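PDB 7JVE: DsbA family protein from Salmonella typhimurium, which acts as both a thiol oxidase and a disulfide isomerase, a trimeric thioredoxin-like enzyme encoded in a fimbrial operon. Local coordinates for residues Ser126-Ser131 with Asp199-Asn204. Sequence-based numbering, arbitrary orientation.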
ATOM      1  N   SER A 126     -19.112  -9.214 -12.083  1.00 29.36           N
ATOM      2  CA  SER A 126     -19.147 -10.676 -12.075  1.00 27.93           C
ATOM      3  C   SER A 126     -19.840 -11.235 -10.838  1.00 26.67           C
ATOM      4  O   SER A 126     -20.170 -12.432 -10.810  1.00 25.04           O
ATOM      5  CB  SER A 126     -17.727 -11.259 -12.162  1.00 27.99           C
ATOM      6  OG  SER A 126     -16.955 -10.830 -11.055  1.00 31.04           O
ATOM      7  N   ARG A 127     -20.074 -10.415  -9.814  1.00 23.49           N
ATOM      8  CA  ARG A 127     -20.758 -10.949  -8.647  1.00 25.10           C
ATOM      9  C   ARG A 127     -22.277 -10.929  -8.768  1.00 23.36           C
ATOM     10  O   ARG A 127     -22.949 -11.546  -7.936  1.00 22.71           O
ATOM     11  CB  ARG A 127     -20.310 -10.206  -7.390  1.00 27.35           C
ATOM     12  CG  ARG A 127     -18.812 -10.361  -7.190  1.00 26.94           C
ATOM     13  CD  ARG A 127     -18.371  -9.924  -5.842  1.00 26.46           C
ATOM     14  NE  ARG A 127     -16.932 -10.084  -5.715  1.00 29.37           N
ATOM     15  CZ  ARG A 127     -16.234  -9.585  -4.715  1.00 28.03           C
ATOM     16  NH1 ARG A 127     -16.857  -8.908  -3.759  1.00 22.42           N
ATOM     17  NH2 ARG A 127     -14.925  -9.751  -4.681  1.00 32.51           N
ATOM     18  N   TRP A 128     -22.836 -10.286  -9.788  1.00 24.08           N
ATOM     19  CA  TRP A 128     -24.291 -10.157  -9.864  1.00 21.71           C
ATOM     20  C   TRP A 128     -25.022 -11.488  -9.765  1.00 21.96           C
ATOM     21  O   TRP A 128     -25.982 -11.573  -8.988  1.00 21.66           O
ATOM     22  CB  TRP A 128     -24.667  -9.410 -11.145  1.00 22.61           C
ATOM     23  CG  TRP A 128     -24.425  -7.966 -11.017  1.00 28.49           C
ATOM     24  CD1 TRP A 128     -23.283  -7.363 -10.575  1.00 29.48           C
ATOM     25  CD2 TRP A 128     -25.337  -6.920 -11.329  1.00 29.90           C
ATOM     26  NE1 TRP A 128     -23.428  -6.007 -10.603  1.00 27.05           N
ATOM     27  CE2 TRP A 128     -24.685  -5.705 -11.051  1.00 29.28           C
ATOM     28  CE3 TRP A 128     -26.645  -6.891 -11.822  1.00 35.08           C
ATOM     29  CZ2 TRP A 128     -25.295  -4.462 -11.246  1.00 31.87           C
ATOM     30  CZ3 TRP A 128     -27.251  -5.650 -12.028  1.00 39.67           C
ATOM     31  CH2 TRP A 128     -26.572  -4.456 -11.735  1.00 35.83           C
ATOM     32  N   PRO A 129     -24.629 -12.554 -10.471  1.00 22.51           N
ATOM     33  CA  PRO A 129     -25.380 -13.820 -10.315  1.00 22.63           C
ATOM     34  C   PRO A 129     -25.380 -14.358  -8.883  1.00 22.32           C
ATOM     35  O   PRO A 129     -26.442 -14.742  -8.369  1.00 21.43           O
ATOM     36  CB  PRO A 129     -24.683 -14.766 -11.313  1.00 25.02           C
ATOM     37  CG  PRO A 129     -23.975 -13.856 -12.305  1.00 23.33           C
ATOM     38  CD  PRO A 129     -23.559 -12.655 -11.487  1.00 22.31           C
ATOM     39  N   VAL A 130     -24.233 -14.358  -8.202  1.00 22.45           N
ATOM     40  CA  VAL A 130     -24.172 -14.863  -6.829  1.00 22.24           C
ATOM     41  C   VAL A 130     -24.846 -13.897  -5.850  1.00 22.51           C
ATOM     42  O   VAL A 130     -25.643 -14.317  -4.999  1.00 23.37           O
ATOM     43  CB  VAL A 130     -22.713 -15.165  -6.429  1.00 26.32           C
ATOM     44  CG1 VAL A 130     -22.603 -15.443  -4.953  1.00 19.82           C
ATOM     45  CG2 VAL A 130     -22.208 -16.378  -7.216  1.00 25.13           C
ATOM     46  N   SER A 131     -24.541 -12.597  -5.940  1.00 20.65           N
ATOM     47  CA  SER A 131     -25.201 -11.641  -5.046  1.00 22.88           C
ATOM     48  C   SER A 131     -26.714 -11.657  -5.243  1.00 23.11           C
ATOM     49  O   SER A 131     -27.472 -11.650  -4.265  1.00 20.56           O
ATOM     50  CB  SER A 131     -24.655 -10.220  -5.248  1.00 19.27           C
ATOM     51  OG  SER A 131     -23.322 -10.128  -4.807  1.00 22.29           O
ATOM     52  N   ASP A 199     -35.053  -7.845  -7.700  1.00 21.55           N
ATOM     53  CA  ASP A 199     -35.341  -6.416  -7.638  1.00 24.85           C
ATOM     54  C   ASP A 199     -34.536  -5.711  -6.545  1.00 24.87           C
ATOM     55  O   ASP A 199     -34.123  -4.560  -6.712  1.00 24.32           O
ATOM     56  CB  ASP A 199     -36.831  -6.179  -7.424  1.00 26.14           C
ATOM     57  CG  ASP A 199     -37.176  -4.698  -7.496  1.00 38.38           C
ATOM     58  OD1 ASP A 199     -37.198  -4.160  -8.634  1.00 34.01           O
ATOM     59  OD2 ASP A 199     -37.365  -4.061  -6.423  1.00 38.36           O
ATOM     60  N   ALA A 200     -34.314  -6.375  -5.412  1.00 26.36           N
ATOM     61  CA  ALA A 200     -33.575  -5.735  -4.329  1.00 24.54           C
ATOM     62  C   ALA A 200     -32.140  -5.430  -4.742  1.00 23.25           C
ATOM     63  O   ALA A 200     -31.572  -4.408  -4.335  1.00 25.22           O
ATOM     64  CB  ALA A 200     -33.599  -6.619  -3.079  1.00 26.20           C
ATOM     65  N   LEU A 201     -31.534  -6.303  -5.552  1.00 21.57           N
ATOM     66  CA  LEU A 201     -30.181  -6.043  -6.026  1.00 20.63           C
ATOM     67  C   LEU A 201     -30.139  -4.836  -6.954  1.00 24.11           C
ATOM     68  O   LEU A 201     -29.224  -4.012  -6.863  1.00 24.49           O
ATOM     69  CB  LEU A 201     -29.624  -7.274  -6.731  1.00 25.39           C
ATOM     70  CG  LEU A 201     -28.108  -7.365  -6.727  1.00 24.13           C
ATOM     71  CD1 LEU A 201     -27.635  -7.719  -5.300  1.00 23.19           C
ATOM     72  CD2 LEU A 201     -27.594  -8.364  -7.759  1.00 23.02           C
ATOM     73  N   LEU A 202     -31.120  -4.710  -7.856  1.00 21.25           N
ATOM     74  CA  LEU A 202     -31.175  -3.542  -8.731  1.00 21.92           C
ATOM     75  C   LEU A 202     -31.382  -2.267  -7.917  1.00 22.76           C
ATOM     76  O   LEU A 202     -30.691  -1.258  -8.124  1.00 22.84           O
ATOM     77  CB  LEU A 202     -32.304  -3.694  -9.764  1.00 23.79           C
ATOM     78  CG  LEU A 202     -32.253  -4.826 -10.782  1.00 23.01           C
ATOM     79  CD1 LEU A 202     -33.575  -4.916 -11.566  1.00 18.81           C
ATOM     80  CD2 LEU A 202     -31.037  -4.661 -11.729  1.00 24.29           C
ATOM     81  N   THR A 203     -32.360  -2.295  -7.006  1.00 21.23           N
ATOM     82  CA  THR A 203     -32.662  -1.140  -6.162  1.00 21.93           C
ATOM     83  C   THR A 203     -31.484  -0.777  -5.275  1.00 21.99           C
ATOM     84  O   THR A 203     -31.138   0.400  -5.139  1.00 22.53           O
ATOM     85  CB  THR A 203     -33.906  -1.445  -5.310  1.00 25.01           C
ATOM     86  OG1 THR A 203     -35.002  -1.707  -6.179  1.00 24.85           O
ATOM     87  CG2 THR A 203     -34.270  -0.282  -4.350  1.00 22.34           C
ATOM     88  N   ASN A 204     -30.848  -1.778  -4.662  1.00 23.33           N
ATOM     89  CA  ASN A 204     -29.730  -1.495  -3.766  1.00 22.07           C
ATOM     90  C   ASN A 204     -28.534  -0.921  -4.521  1.00 21.48           C
ATOM     91  O   ASN A 204     -27.843  -0.039  -4.010  1.00 21.55           O
ATOM     92  CB  ASN A 204     -29.333  -2.762  -3.012  1.00 19.53           C
ATOM     93  CG  ASN A 204     -30.335  -3.143  -1.955  1.00 21.18           C
ATOM     94  OD1 ASN A 204     -31.255  -2.382  -1.657  1.00 24.39           O
ATOM     95  ND2 ASN A 204     -30.165  -4.320  -1.370  1.00 21.65           N
TER
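Leu201 reaches from helix 199-210 into the first turn of helix 128-145, where its two methyls meet Ser131 and Trp128. The contact lies in the helical insertion of a DsbA-type thioredoxin fold: in the chain, helix 128-145 begins the run of helices that follows strand 115-120, and helix 199-210 ends it, leading back to strand 218-223. The tight part is buried. Because CG of Leu201 stands anti to its backbone N (chi1 -155°), the branched end is directed toward helix 128-145. CD1 settles 3.9 Å from CB of Ser131, a residue small enough to let the leucine come close to the helix backbone. CD2 packs 3.8 Å from the carbonyl O of Trp128 and approaches the indole obliquely, 4.4 Å from CE3 of Trp128. Around this leucine no hydrogen bond joins the two segments, and the nearest CA atoms, those of Ser131 and Leu201, remain 7.6 Å apart, a distance spanned by the leucine side chain, which meets backbone as well as side-chain atoms of the other helix.

The outer side is looser. Here Trp128, partly exposed and also resting on Pro122, extends its broad ring to the exposed Leu202, and the two side chains cross at about a right angle. Leucine suits this margin because its branched tip can meet the benzene half of the indole through a single methyl: CD2 of Leu202 lies 3.9 Å from CZ3 of Trp128.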